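Local coordinates for mandelate racemase/muconate lactonizing enzyme family protein (Bradyrhizobium sp. ORS 278, PDB 3TOY) that is of unknown specific function but belongs to the enolase superfamily, pairing an N-terminal capping domain with a barrel domain that holds a calcium site, at residues Ala36-Met41 and Ile52-Leu57. Sequence-based numbering, arbitrary orientation.
Sequences AVITPM and IDSGPL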
ATOM      1  N   ALA A  36      28.790 -12.642  39.958  1.00 34.73           N
ATOM      2  CA  ALA A  36      27.388 -13.035  40.022  1.00 33.24           C
ATOM      3  C   ALA A  36      26.862 -12.979  41.456  1.00 41.77           C
ATOM      4  O   ALA A  36      27.525 -13.448  42.386  1.00 41.78           O
ATOM      5  CB  ALA A  36      27.224 -14.445  39.448  1.00 32.88           C
ATOM      6  N   VAL A  37      25.674 -12.409  41.641  1.00 37.33           N
ATOM      7  CA  VAL A  37      25.011 -12.432  42.942  1.00 35.13           C
ATOM      8  C   VAL A  37      23.560 -12.834  42.775  1.00 44.01           C
ATOM      9  O   VAL A  37      22.984 -12.677  41.694  1.00 39.64           O
ATOM     10  CB  VAL A  37      25.061 -11.082  43.666  1.00 37.38           C
ATOM     11  CG1 VAL A  37      26.505 -10.681  43.964  1.00 36.53           C
ATOM     12  CG2 VAL A  37      24.381  -9.986  42.850  1.00 37.87           C
ATOM     13  N   ILE A  38      22.976 -13.366  43.839  1.00 39.79           N
ATOM     14  CA  ILE A  38      21.542 -13.571  43.871  1.00 41.28           C
ATOM     15  C   ILE A  38      20.973 -12.844  45.079  1.00 46.48           C
ATOM     16  O   ILE A  38      21.152 -13.270  46.226  1.00 45.51           O
ATOM     17  CB  ILE A  38      21.181 -15.060  43.897  1.00 39.09           C
ATOM     18  CG1 ILE A  38      21.839 -15.778  42.709  1.00 38.70           C
ATOM     19  CG2 ILE A  38      19.663 -15.246  43.895  1.00 37.73           C
ATOM     20  CD1 ILE A  38      21.529 -17.247  42.627  1.00 43.12           C
ATOM     21  N   THR A  39      20.305 -11.728  44.818  1.00 38.52           N
ATOM     22  CA  THR A  39      19.765 -10.898  45.875  1.00 41.56           C
ATOM     23  C   THR A  39      18.396 -11.388  46.306  1.00 44.97           C
ATOM     24  O   THR A  39      17.658 -11.967  45.508  1.00 43.30           O
ATOM     25  CB  THR A  39      19.631  -9.439  45.414  1.00 44.60           C
ATOM     26  OG1 THR A  39      18.759  -9.379  44.273  1.00 42.78           O
ATOM     27  CG2 THR A  39      20.984  -8.872  45.045  1.00 41.97           C
ATOM     28  N   PRO A  40      18.043 -11.156  47.576  1.00 50.42           N
ATOM     29  CA  PRO A  40      16.721 -11.549  48.041  1.00 51.44           C
ATOM     30  C   PRO A  40      15.653 -10.562  47.576  1.00 53.95           C
ATOM     31  O   PRO A  40      15.950  -9.389  47.362  1.00 51.32           O
ATOM     32  CB  PRO A  40      16.855 -11.495  49.569  1.00 51.93           C
ATOM     33  CG  PRO A  40      17.915 -10.497  49.817  1.00 52.55           C
ATOM     34  CD  PRO A  40      18.881 -10.613  48.660  1.00 52.03           C
ATOM     35  N   MET A  41      14.424 -11.047  47.406  1.00 52.65           N
ATOM     36  CA  MET A  41      13.284 -10.209  47.046  0.50 55.13           C
ATOM     37  C   MET A  41      12.205 -10.303  48.115  1.00 57.84           C
ATOM     38  O   MET A  41      11.801 -11.413  48.480  1.00 56.41           O
ATOM     39  CB  MET A  41      12.674 -10.689  45.730  0.50 53.76           C
ATOM     40  CG  MET A  41      13.582 -10.617  44.527  0.50 54.37           C
ATOM     41  SD  MET A  41      12.708 -11.268  43.099  0.50 57.04           S
ATOM     42  CE  MET A  41      11.122 -10.461  43.299  0.50 51.55           C
ATOM     43  N   ILE A  52       9.549 -15.032  39.450  1.00 45.33           N
ATOM     44  CA  ILE A  52      10.855 -14.485  39.771  1.00 50.60           C
ATOM     45  C   ILE A  52      10.805 -14.212  41.272  1.00 50.25           C
ATOM     46  O   ILE A  52      10.051 -13.351  41.727  1.00 51.89           O
ATOM     47  CB  ILE A  52      11.150 -13.191  38.967  1.00 49.15           C
ATOM     48  CG1 ILE A  52      11.335 -13.514  37.477  1.00 54.16           C
ATOM     49  CG2 ILE A  52      12.382 -12.481  39.499  1.00 47.00           C
ATOM     50  CD1 ILE A  52      11.387 -12.283  36.581  1.00 51.99           C
ATOM     51  N   ASP A  53      11.564 -14.977  42.045  1.00 49.09           N
ATOM     52  CA  ASP A  53      11.511 -14.853  43.506  1.00 53.73           C
ATOM     53  C   ASP A  53      12.849 -14.436  44.116  1.00 54.87           C
ATOM     54  O   ASP A  53      13.021 -14.460  45.335  1.00 52.33           O
ATOM     55  CB  ASP A  53      11.047 -16.166  44.122  1.00 51.63           C
ATOM     56  CG  ASP A  53      11.852 -17.340  43.632  1.00 60.22           C
ATOM     57  OD1 ASP A  53      13.006 -17.134  43.197  1.00 65.20           O
ATOM     58  OD2 ASP A  53      11.332 -18.472  43.677  1.00 74.87           O
ATOM     59  N   SER A  54      13.792 -14.056  43.262  1.00 49.42           N
ATOM     60  CA  SER A  54      15.096 -13.591  43.699  1.00 48.65           C
ATOM     61  C   SER A  54      15.665 -12.734  42.584  1.00 49.60           C
ATOM     62  O   SER A  54      15.055 -12.617  41.513  1.00 48.76           O
ATOM     63  CB  SER A  54      16.021 -14.773  43.955  1.00 49.85           C
ATOM     64  OG  SER A  54      16.247 -15.474  42.747  1.00 57.64           O
ATOM     65  N   GLY A  55      16.834 -12.152  42.815  1.00 38.49           N
ATOM     66  CA  GLY A  55      17.460 -11.308  41.799  1.00 34.79           C
ATOM     67  C   GLY A  55      18.825 -11.806  41.366  1.00 37.06           C
ATOM     68  O   GLY A  55      19.844 -11.440  41.966  1.00 39.65           O
ATOM     69  N   PRO A  56      18.868 -12.635  40.311  1.00 32.89           N
ATOM     70  CA  PRO A  56      20.168 -13.023  39.767  1.00 34.13           C
ATOM     71  C   PRO A  56      20.771 -11.863  38.981  1.00 40.78           C
ATOM     72  O   PRO A  56      20.207 -11.451  37.957  1.00 34.63           O
ATOM     73  CB  PRO A  56      19.843 -14.232  38.877  1.00 34.59           C
ATOM     74  CG  PRO A  56      18.355 -14.179  38.628  1.00 34.34           C
ATOM     75  CD  PRO A  56      17.729 -13.183  39.545  1.00 34.42           C
ATOM     76  N   LEU A  57      21.876 -11.301  39.486  1.00 36.91           N
ATOM     77  CA  LEU A  57      22.515 -10.138  38.866  1.00 29.59           C
ATOM     78  C   LEU A  57      23.964 -10.437  38.506  1.00 39.01           C
ATOM     79  O   LEU A  57      24.608 -11.280  39.123  1.00 38.65           O
ATOM     80  CB  LEU A  57      22.501  -8.926  39.795  1.00 31.58           C
ATOM     81  CG  LEU A  57      21.228  -8.573  40.562  1.00 35.15           C
ATOM     82  CD1 LEU A  57      21.434  -7.291  41.398  1.00 33.00           C
ATOM     83  CD2 LEU A  57      20.075  -8.398  39.570  1.00 34.27           C
TER
HETATM   84  O   HOH W   1      14.358 -13.912  47.559  1.00 51.80           O
HETATM   85  O   HOH W   2      10.702 -14.235  47.203  1.00 67.83           O
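The carbonyl oxygen of Gly55 is gripped mainly by Thr39 N, 2.9 Å away, although this donor stands above the carbonyl plane, 42° out of it. The CA-H of Ile38 makes a further contact with the same oxygen. Thr39 OG1 also lies near it, but this hydroxyl is hydrogen-bonded to Phe345 O; a chi1 of 60° tucks OG1 in over the backbone, flanked by its own N and C, and it rests against Gly55 CA, where there is no side chain to obstruct it. The return bond from Gly55 N to Thr39 O measures 2.8 Å and closes one antiparallel hydrogen-bonded pair. Val37 and Leu57 form another, with Leu57 N 2.8 Å from Val37 O in a nearly straight bond (170° at the hydrogen). These bonds build the beta hairpin of strands 29-47 and 50-64, part of the antiparallel sheet in the capping domain of the enolase superfamily fold. On one face, Val37 CG2 packs obliquely on Leu57 CB at 3.7 Å, while Thr39 CG2 meets Leu57 CD1 at 4.0 Å, the two side chains crossing at about a right angle. Ile349, Ala346 and Val377 add apolar contacts here. Ile38 and Pro56 turn to the other face, against Leu82 of helix 82-95; there the CG2 branch of Ile38 reaches back to Ser54 OG, at 3.6 Å. Just before Gly55 the chain turns a corner at Ser54, and water replaces direct backbone bonding: one molecule accepts from Met41 N and donates to Asp53 O, 2.7 Å from the water oxygen, while a second donates to both Asp53 O and Met41 O. On the N-terminal side of this corner, the side chain of Ile52 lies about 9 Å from a bound calcium ion and touches Phe345 and Phe75.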